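Local coordinates for sugar isomerase (Sinorhizobium meliloti, PDB 3QC0), which is probably a zinc-dependent sugar isomerase with a xylose isomerase-like TIM barrel, its exact substrate being unestablished, at residues E123-V128 with E166-G171; R87-A92 with R133-P138; L7-A12 with D25-H30. All coordinates share one frame; numbering follows the deposited sequence.

Interaction 1 of 3, residues E123-V128 with E166-G171; sequences EGIAAV and ETLGPG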
loop_
_atom_site.group_PDB
_atom_site.type_symbol
_atom_site.label_atom_id
_atom_site.label_comp_id
_atom_site.label_asym_id
_atom_site.label_seq_id
_atom_site.Cartn_x
_atom_site.Cartn_y
_atom_site.Cartn_z
ATOM N N GLU A 123 -8.783 17.627 -11.793
ATOM C CA GLU A 123 -9.771 18.600 -12.206
ATOM C C GLU A 123 -10.483 19.235 -11.012
ATOM O O GLU A 123 -10.762 20.438 -11.002
ATOM C CB GLU A 123 -10.803 17.945 -13.108
ATOM C CG GLU A 123 -10.319 17.530 -14.463
ATOM C CD GLU A 123 -11.375 16.664 -15.225
ATOM O OE1 GLU A 123 -12.479 16.354 -14.692
ATOM O OE2 GLU A 123 -11.079 16.284 -16.356
ATOM N N GLY A 124 -10.725 18.444 -9.986
ATOM C CA GLY A 124 -11.406 18.931 -8.795
ATOM C C GLY A 124 -10.542 19.920 -8.038
ATOM O O GLY A 124 -11.010 20.998 -7.594
ATOM N N ILE A 125 -9.261 19.572 -7.841
ATOM C CA ILE A 125 -8.292 20.499 -7.206
ATOM C C ILE A 125 -8.185 21.780 -8.002
ATOM O O ILE A 125 -8.242 22.872 -7.428
ATOM C CB ILE A 125 -6.935 19.871 -6.929
ATOM C CG1 ILE A 125 -7.122 18.620 -6.035
ATOM C CG2 ILE A 125 -6.000 20.865 -6.269
ATOM C CD1 ILE A 125 -5.814 17.765 -5.903
ATOM N N ALA A 126 -8.108 21.654 -9.317
ATOM C CA ALA A 126 -8.038 22.833 -10.171
ATOM C C ALA A 126 -9.260 23.740 -10.010
ATOM O O ALA A 126 -9.124 24.970 -10.030
ATOM C CB ALA A 126 -7.908 22.437 -11.603
ATOM N N ALA A 127 -10.425 23.131 -9.799
ATOM C CA ALA A 127 -11.676 23.866 -9.643
ATOM C C ALA A 127 -11.723 24.624 -8.314
ATOM O O ALA A 127 -12.312 25.719 -8.230
ATOM C CB ALA A 127 -12.913 22.932 -9.774
ATOM N N VAL A 128 -11.120 24.037 -7.280
ATOM C CA VAL A 128 -11.085 24.610 -5.938
ATOM C C VAL A 128 -9.991 25.686 -5.799
ATOM O O VAL A 128 -10.141 26.628 -5.023
ATOM C CB VAL A 128 -10.882 23.499 -4.871
ATOM C CG1 VAL A 128 -10.720 24.093 -3.436
ATOM C CG2 VAL A 128 -12.050 22.482 -4.925
ATOM N N GLU A 166 2.817 19.954 -9.738
ATOM C CA GLU A 166 3.478 20.593 -10.894
ATOM C C GLU A 166 2.500 20.965 -11.987
ATOM O O GLU A 166 2.683 22.008 -12.677
ATOM C CB GLU A 166 4.558 19.676 -11.462
ATOM C CG GLU A 166 5.750 19.560 -10.582
ATOM C CD GLU A 166 6.972 19.052 -11.335
ATOM O OE1 GLU A 166 6.973 17.889 -11.802
ATOM O OE2 GLU A 166 7.937 19.830 -11.468
ATOM N N THR A 167 1.475 20.156 -12.198
ATOM C CA THR A 167 0.469 20.370 -13.245
ATOM C C THR A 167 -0.411 21.581 -12.921
ATOM O O THR A 167 -0.768 22.394 -13.805
ATOM C CB THR A 167 -0.429 19.147 -13.414
ATOM O OG1 THR A 167 0.343 18.015 -13.868
ATOM C CG2 THR A 167 -1.567 19.411 -14.418
ATOM N N LEU A 168 -0.717 21.728 -11.637
ATOM C CA LEU A 168 -1.723 22.705 -11.231
ATOM C C LEU A 168 -1.157 24.031 -10.882
ATOM O O LEU A 168 -1.889 25.036 -10.906
ATOM C CB LEU A 168 -2.475 22.170 -10.027
ATOM C CG LEU A 168 -3.362 20.995 -10.371
ATOM C CD1 LEU A 168 -4.086 20.651 -9.098
ATOM C CD2 LEU A 168 -4.333 21.281 -11.558
ATOM N N GLY A 169 0.087 24.051 -10.427
ATOM C CA GLY A 169 0.779 25.282 -10.172
ATOM C C GLY A 169 0.638 25.834 -8.771
ATOM O O GLY A 169 0.480 25.116 -7.810
ATOM N N PRO A 170 0.694 27.161 -8.635
ATOM C CA PRO A 170 0.878 27.716 -7.287
ATOM C C PRO A 170 -0.350 27.562 -6.408
ATOM O O PRO A 170 -1.472 27.480 -6.947
ATOM C CB PRO A 170 1.101 29.235 -7.548
ATOM C CG PRO A 170 0.652 29.465 -8.993
ATOM C CD PRO A 170 0.946 28.159 -9.693
ATOM N N GLY A 171 -0.124 27.420 -5.102
ATOM C CA GLY A 171 -1.243 27.278 -4.139
ATOM C C GLY A 171 -1.571 25.875 -3.684
ATOM O O GLY A 171 -2.429 25.688 -2.807
#
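L168 crosses I125 at about a right angle, and around this one leucine two neighbouring outer helices of the TIM barrel, 114-135 and 158-168, come together. The backbones come close, 6.4 Å between the CA atoms of A126 and L168, where the small alanine leaves the leucine's fork to make the contact. L168 does this with a forked end: CD1 goes to the isoleucine and CD2 to the alanine that follows it. Its CG stands anti to its own carbonyl carbon (chi1 -70°), which turns the fork towards helix 114-135. V122 and L129 of that helix also touch L168, so the leucine lies against several successive turns. I125 offers its CB and CG2 branch, while its side chain also rests on L139 and I141 of strand 139-141; the contact thus ties the helix pair to the barrel wall. Directly after L168 the helix ends, and G169 takes positive phi (91°) as the chain turns towards strand 172-177. A126 is less deeply placed and meets L168 at 3.8 Å between CB and CD2. Tighter than ordinary van der Waals packing is the other branch, where L168 CD1 approaches I125 CG2 to 3.4 Å.

Interaction 2 of 3, residues R87-A92 with R133-P138; sequences RAVDEA and RAAGVP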
loop_
_atom_site.group_PDB
_atom_site.type_symbol
_atom_site.label_atom_id
_atom_site.label_comp_id
_atom_site.label_asym_id
_atom_site.label_seq_id
_atom_site.Cartn_x
_atom_site.Cartn_y
_atom_site.Cartn_z
ATOM N N ARG A 87 -16.385 25.228 0.896
ATOM C CA ARG A 87 -16.771 25.416 2.284
ATOM C C ARG A 87 -15.608 25.080 3.235
ATOM O O ARG A 87 -15.338 25.787 4.188
ATOM C CB ARG A 87 -17.992 24.560 2.633
ATOM C CG ARG A 87 -19.238 24.741 1.786
ATOM C CD ARG A 87 -19.966 26.068 2.060
ATOM N NE ARG A 87 -19.190 27.208 1.562
ATOM C CZ ARG A 87 -19.072 27.557 0.277
ATOM N NH1 ARG A 87 -19.687 26.883 -0.693
ATOM N NH2 ARG A 87 -18.302 28.580 -0.047
ATOM N N ALA A 88 -14.889 23.983 2.945
ATOM C CA ALA A 88 -13.760 23.604 3.731
ATOM C C ALA A 88 -12.679 24.684 3.731
ATOM O O ALA A 88 -12.059 24.948 4.750
ATOM C CB ALA A 88 -13.185 22.233 3.267
ATOM N N VAL A 89 -12.455 25.304 2.575
ATOM C CA VAL A 89 -11.520 26.411 2.464
ATOM C C VAL A 89 -11.982 27.563 3.338
ATOM O O VAL A 89 -11.168 28.124 4.033
ATOM C CB VAL A 89 -11.380 26.885 1.015
ATOM C CG1 VAL A 89 -10.713 28.290 0.929
ATOM C CG2 VAL A 89 -10.559 25.843 0.190
ATOM N N ASP A 90 -13.276 27.875 3.306
ATOM C CA ASP A 90 -13.800 28.979 4.123
ATOM C C ASP A 90 -13.559 28.714 5.630
ATOM O O ASP A 90 -13.221 29.615 6.403
ATOM C CB ASP A 90 -15.278 29.210 3.844
ATOM C CG ASP A 90 -15.559 29.700 2.447
ATOM O OD1 ASP A 90 -14.620 30.046 1.662
ATOM O OD2 ASP A 90 -16.761 29.747 2.114
ATOM N N GLU A 91 -13.790 27.474 6.049
ATOM C CA GLU A 91 -13.542 27.034 7.408
ATOM C C GLU A 91 -12.061 27.186 7.768
ATOM O O GLU A 91 -11.715 27.745 8.814
ATOM C CB GLU A 91 -14.028 25.597 7.604
ATOM C CG GLU A 91 -15.519 25.395 7.386
ATOM C CD GLU A 91 -15.932 23.955 7.156
ATOM O OE1 GLU A 91 -15.182 23.062 7.591
ATOM O OE2 GLU A 91 -17.008 23.738 6.514
ATOM N N ALA A 92 -11.177 26.695 6.902
ATOM C CA ALA A 92 -9.759 26.807 7.128
ATOM C C ALA A 92 -9.328 28.254 7.276
ATOM O O ALA A 92 -8.487 28.571 8.117
ATOM C CB ALA A 92 -8.931 26.098 5.980
ATOM N N ARG A 133 -6.844 30.107 -3.268
ATOM C CA ARG A 133 -5.856 31.183 -3.435
ATOM C C ARG A 133 -6.433 32.525 -2.984
ATOM O O ARG A 133 -5.764 33.257 -2.262
ATOM C CB ARG A 133 -5.365 31.208 -4.872
ATOM C CG ARG A 133 -4.415 30.045 -5.208
ATOM C CD ARG A 133 -3.936 30.057 -6.693
ATOM N NE ARG A 133 -2.711 30.821 -6.911
ATOM C CZ ARG A 133 -2.390 31.412 -8.063
ATOM N NH1 ARG A 133 -3.217 31.375 -9.098
ATOM N NH2 ARG A 133 -1.250 32.066 -8.174
ATOM N N ALA A 134 -7.687 32.798 -3.321
ATOM C CA ALA A 134 -8.351 34.049 -2.895
ATOM C C ALA A 134 -8.493 34.121 -1.378
ATOM O O ALA A 134 -8.408 35.216 -0.798
ATOM C CB ALA A 134 -9.708 34.170 -3.589
ATOM N N ALA A 135 -8.711 32.974 -0.718
ATOM C CA ALA A 135 -8.839 32.886 0.727
ATOM C C ALA A 135 -7.527 32.870 1.481
ATOM O O ALA A 135 -7.523 32.979 2.714
ATOM C CB ALA A 135 -9.727 31.628 1.135
ATOM N N GLY A 136 -6.410 32.711 0.764
ATOM C CA GLY A 136 -5.119 32.538 1.416
ATOM C C GLY A 136 -4.920 31.180 2.094
ATOM O O GLY A 136 -4.152 31.085 3.051
ATOM N N VAL A 137 -5.553 30.134 1.563
ATOM C CA VAL A 137 -5.501 28.796 2.176
ATOM C C VAL A 137 -4.716 27.842 1.235
ATOM O O VAL A 137 -5.231 27.431 0.188
ATOM C CB VAL A 137 -6.893 28.233 2.455
ATOM C CG1 VAL A 137 -6.805 26.773 3.025
ATOM C CG2 VAL A 137 -7.694 29.130 3.417
ATOM N N PRO A 138 -3.474 27.493 1.617
ATOM C CA PRO A 138 -2.738 26.468 0.831
ATOM C C PRO A 138 -3.484 25.152 0.835
ATOM O O PRO A 138 -4.036 24.779 1.867
ATOM C CB PRO A 138 -1.414 26.341 1.576
ATOM C CG PRO A 138 -1.268 27.742 2.248
ATOM C CD PRO A 138 -2.653 28.012 2.733
#
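The guanidinium of R87 gives NH2 to OD2 of D90 at 2.9 Å, a nearly straight bond (170°) within a salt bridge that flanks V89, the valine that reaches across to A135 and V137. The carboxylate oxygen lies close to the guanidinium plane, yet the arginine approaches it from above the carboxylate plane, 37° out of it. The other oxygen, OD1, is hydrogen-bonded to NE2 of H131 on helix 114-135, so both oxygens of D90 are engaged, which probably restrains the rotation of the carboxylate.

Beside this salt bridge the side chains that meet across the contact are aliphatic. V89 has CG1 anti to its backbone N (chi1 164°), and this branch carries the contact: it presses on A135 CB at 3.5 Å, closer than usual for two carbons, and lies 4.0 Å from V137 CG2. The two valines slide past each other in opposite directions. V137 spreads its own fork over one helical turn, with CG1 against A92 CB at 3.7 Å and CG2 against the carbonyl oxygen V89 O, also at 3.7 Å.

In the TIM barrel these segments join successive outer helices, 75-94 and 114-135, at the point where the second gives way to strand 139-141. That helix closes in a Schellman motif: G136 adopts positive phi, and its N donates to R133 O within the last turn. Past the glycine, V137 directs its side chain at helix 75-94. L100 of strand 100-103 touches both V89 and V137, laying the cluster against the barrel wall, while A92 also touches A97.

Interaction 3 of 3, residues L7-A12 with D25-H30; sequences LSINLA and DICLKH
Strand 7-10 and helix 20-29 come nearest at I9 and C27, whose CA atoms are 7.5 Å apart, and the cysteine sulfur spans that distance. Its SG stands anti to the carbonyl carbon (chi1 -66°) and lies over the branch point of I9, 3.8 Å from CB and 3.9 Å from CG1, with CG2 slightly farther away. C27 was modelled in two conformers, and these distances belong to one of them. L11 adds a looser touch, its CD2 reaching to 4.4 Å from the same sulfur. This is the first beta-alpha-beta unit of the TIM barrel, strand 7-10, helix 20-29 and strand 34-36, in which I9 faces the covering helix while S8 points away from it. S8 OG is hydrogen-bonded to OG1 of T62. N10 fixes the strand's end: its OD1 accepts A12 N at 2.9 Å, in the carbonyl plane, forming an Asx turn that leads into the 3-10 segment. The same oxygen also takes NE1 of W38, and ND2 binds OE2 of E246, so the amide is held at both ends. N10 also packs against E248, a zinc ligand.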
loop_
_atom_site.group_PDB
_atom_site.type_symbol
_atom_site.label_atom_id
_atom_site.label_comp_id
_atom_site.label_asym_id
_atom_site.label_seq_id
_atom_site.Cartn_x
_atom_site.Cartn_y
_atom_site.Cartn_z
ATOM N N LEU A 7 5.769 20.698 18.012
ATOM C CA LEU A 7 4.796 19.616 18.130
ATOM C C LEU A 7 3.368 20.148 17.928
ATOM O O LEU A 7 2.956 21.136 18.544
ATOM C CB LEU A 7 4.900 18.927 19.493
ATOM C CG LEU A 7 3.986 17.727 19.758
ATOM C CD1 LEU A 7 4.210 16.628 18.675
ATOM C CD2 LEU A 7 4.194 17.170 21.165
ATOM N N SER A 8 2.599 19.469 17.086
ATOM C CA SER A 8 1.179 19.706 16.887
ATOM C C SER A 8 0.437 18.410 17.161
ATOM O O SER A 8 0.984 17.316 16.914
ATOM C CB SER A 8 0.953 20.188 15.443
ATOM O OG SER A 8 -0.409 20.427 15.190
ATOM N N ILE A 9 -0.798 18.491 17.632
ATOM C CA ILE A 9 -1.640 17.309 17.824
ATOM C C ILE A 9 -2.820 17.385 16.859
ATOM O O ILE A 9 -3.628 18.308 16.893
ATOM C CB ILE A 9 -2.157 17.173 19.276
ATOM C CG1 ILE A 9 -0.985 17.124 20.272
ATOM C CG2 ILE A 9 -3.100 15.963 19.418
ATOM C CD1 ILE A 9 -0.093 15.900 20.239
ATOM N N ASN A 10 -2.898 16.413 15.949
ATOM C CA ASN A 10 -4.090 16.230 15.150
ATOM C C ASN A 10 -5.125 15.659 16.111
ATOM O O ASN A 10 -4.863 14.671 16.795
ATOM C CB ASN A 10 -3.804 15.307 13.961
ATOM C CG ASN A 10 -4.976 15.111 13.092
ATOM O OD1 ASN A 10 -6.022 14.591 13.540
ATOM N ND2 ASN A 10 -4.791 15.387 11.779
ATOM N N LEU A 11 -6.291 16.296 16.204
ATOM C CA LEU A 11 -7.238 15.952 17.249
ATOM C C LEU A 11 -7.901 14.608 17.049
ATOM O O LEU A 11 -8.561 14.100 17.926
ATOM C CB LEU A 11 -8.284 17.060 17.374
ATOM C CG LEU A 11 -7.710 18.440 17.715
ATOM C CD1 LEU A 11 -8.852 19.450 18.079
ATOM C CD2 LEU A 11 -6.655 18.411 18.816
ATOM N N ALA A 12 -7.654 13.949 15.910
ATOM C CA ALA A 12 -8.074 12.553 15.801
ATOM C C ALA A 12 -7.413 11.704 16.879
ATOM O O ALA A 12 -7.964 10.700 17.316
ATOM C CB ALA A 12 -7.725 11.984 14.427
ATOM N N ASP A 25 -7.727 22.344 25.540
ATOM C CA ASP A 25 -7.367 22.519 26.954
ATOM C C ASP A 25 -6.221 21.574 27.345
ATOM O O ASP A 25 -5.185 22.025 27.875
ATOM C CB ASP A 25 -8.608 22.264 27.824
ATOM C CG ASP A 25 -8.424 22.666 29.314
ATOM O OD1 ASP A 25 -7.427 23.344 29.712
ATOM O OD2 ASP A 25 -9.308 22.254 30.099
ATOM N N ILE A 26 -6.378 20.284 27.039
ATOM C CA ILE A 26 -5.323 19.314 27.412
ATOM C C ILE A 26 -4.034 19.583 26.655
ATOM O O ILE A 26 -2.966 19.480 27.213
ATOM C CB ILE A 26 -5.703 17.894 27.182
ATOM C CG1 ILE A 26 -6.888 17.509 28.015
ATOM C CG2 ILE A 26 -4.508 16.950 27.534
ATOM C CD1 ILE A 26 -7.377 16.165 27.685
ATOM N N CYS A 27 -4.133 19.913 25.370
ATOM C CA CYS A 27 -2.939 20.270 24.621
ATOM C C CYS A 27 -2.206 21.480 25.250
ATOM O O CYS A 27 -0.990 21.472 25.408
ATOM C CB CYS A 27 -3.290 20.483 23.129
ATOM S SG CYS A 27 -3.854 18.940 22.213
ATOM N N LEU A 28 -2.948 22.513 25.656
ATOM C CA LEU A 28 -2.331 23.687 26.293
ATOM C C LEU A 28 -1.741 23.369 27.687
ATOM O O LEU A 28 -0.667 23.893 28.032
ATOM C CB LEU A 28 -3.346 24.828 26.416
ATOM C CG LEU A 28 -3.744 25.528 25.115
ATOM C CD1 LEU A 28 -4.929 26.494 25.383
ATOM C CD2 LEU A 28 -2.559 26.264 24.479
ATOM N N LYS A 29 -2.418 22.486 28.430
ATOM C CA LYS A 29 -1.907 21.973 29.733
ATOM C C LYS A 29 -0.525 21.309 29.563
ATOM O O LYS A 29 0.264 21.263 30.505
ATOM C CB LYS A 29 -2.873 20.931 30.363
ATOM C CG LYS A 29 -4.222 21.452 30.989
ATOM C CD LYS A 29 -5.145 20.255 31.432
ATOM C CE LYS A 29 -6.319 20.698 32.311
ATOM N NZ LYS A 29 -7.342 19.657 32.708
ATOM N N HIS A 30 -0.249 20.766 28.368
ATOM C CA HIS A 30 1.058 20.160 28.099
ATOM C C HIS A 30 2.011 21.034 27.298
ATOM O O HIS A 30 3.018 20.539 26.781
ATOM C CB HIS A 30 0.883 18.831 27.365
ATOM C CG HIS A 30 0.295 17.748 28.202
ATOM N ND1 HIS A 30 1.078 16.860 28.906
ATOM C CD2 HIS A 30 -0.989 17.378 28.421
ATOM C CE1 HIS A 30 0.300 15.993 29.528
ATOM N NE2 HIS A 30 -0.959 16.284 29.253
#

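How the interactions relate
Interactions 1 and 2 are neighbours that share helix 114-135: its middle meets helix 158-168 in the first, its end meets helix 75-94 in the second. They touch directly, V128 CG1 lying 4.0 Å from V89 CG2. Interaction 3 stands apart, on the opposite side of the chain's centre from interaction 1, with nearest atoms about 18 Å away. It pairs a strand with its covering helix, whereas interaction 1 joins two helices and interaction 2 sets a helix against the end of the next one and the loop that follows. Interactions 2 and 3 are buried, interaction 1 only partly. All three are mainly apolar: a leucine fork, valines with alanines, and a cysteine sulfur. Charged pairing flanks interaction 2; an amide network adjoins interaction 3.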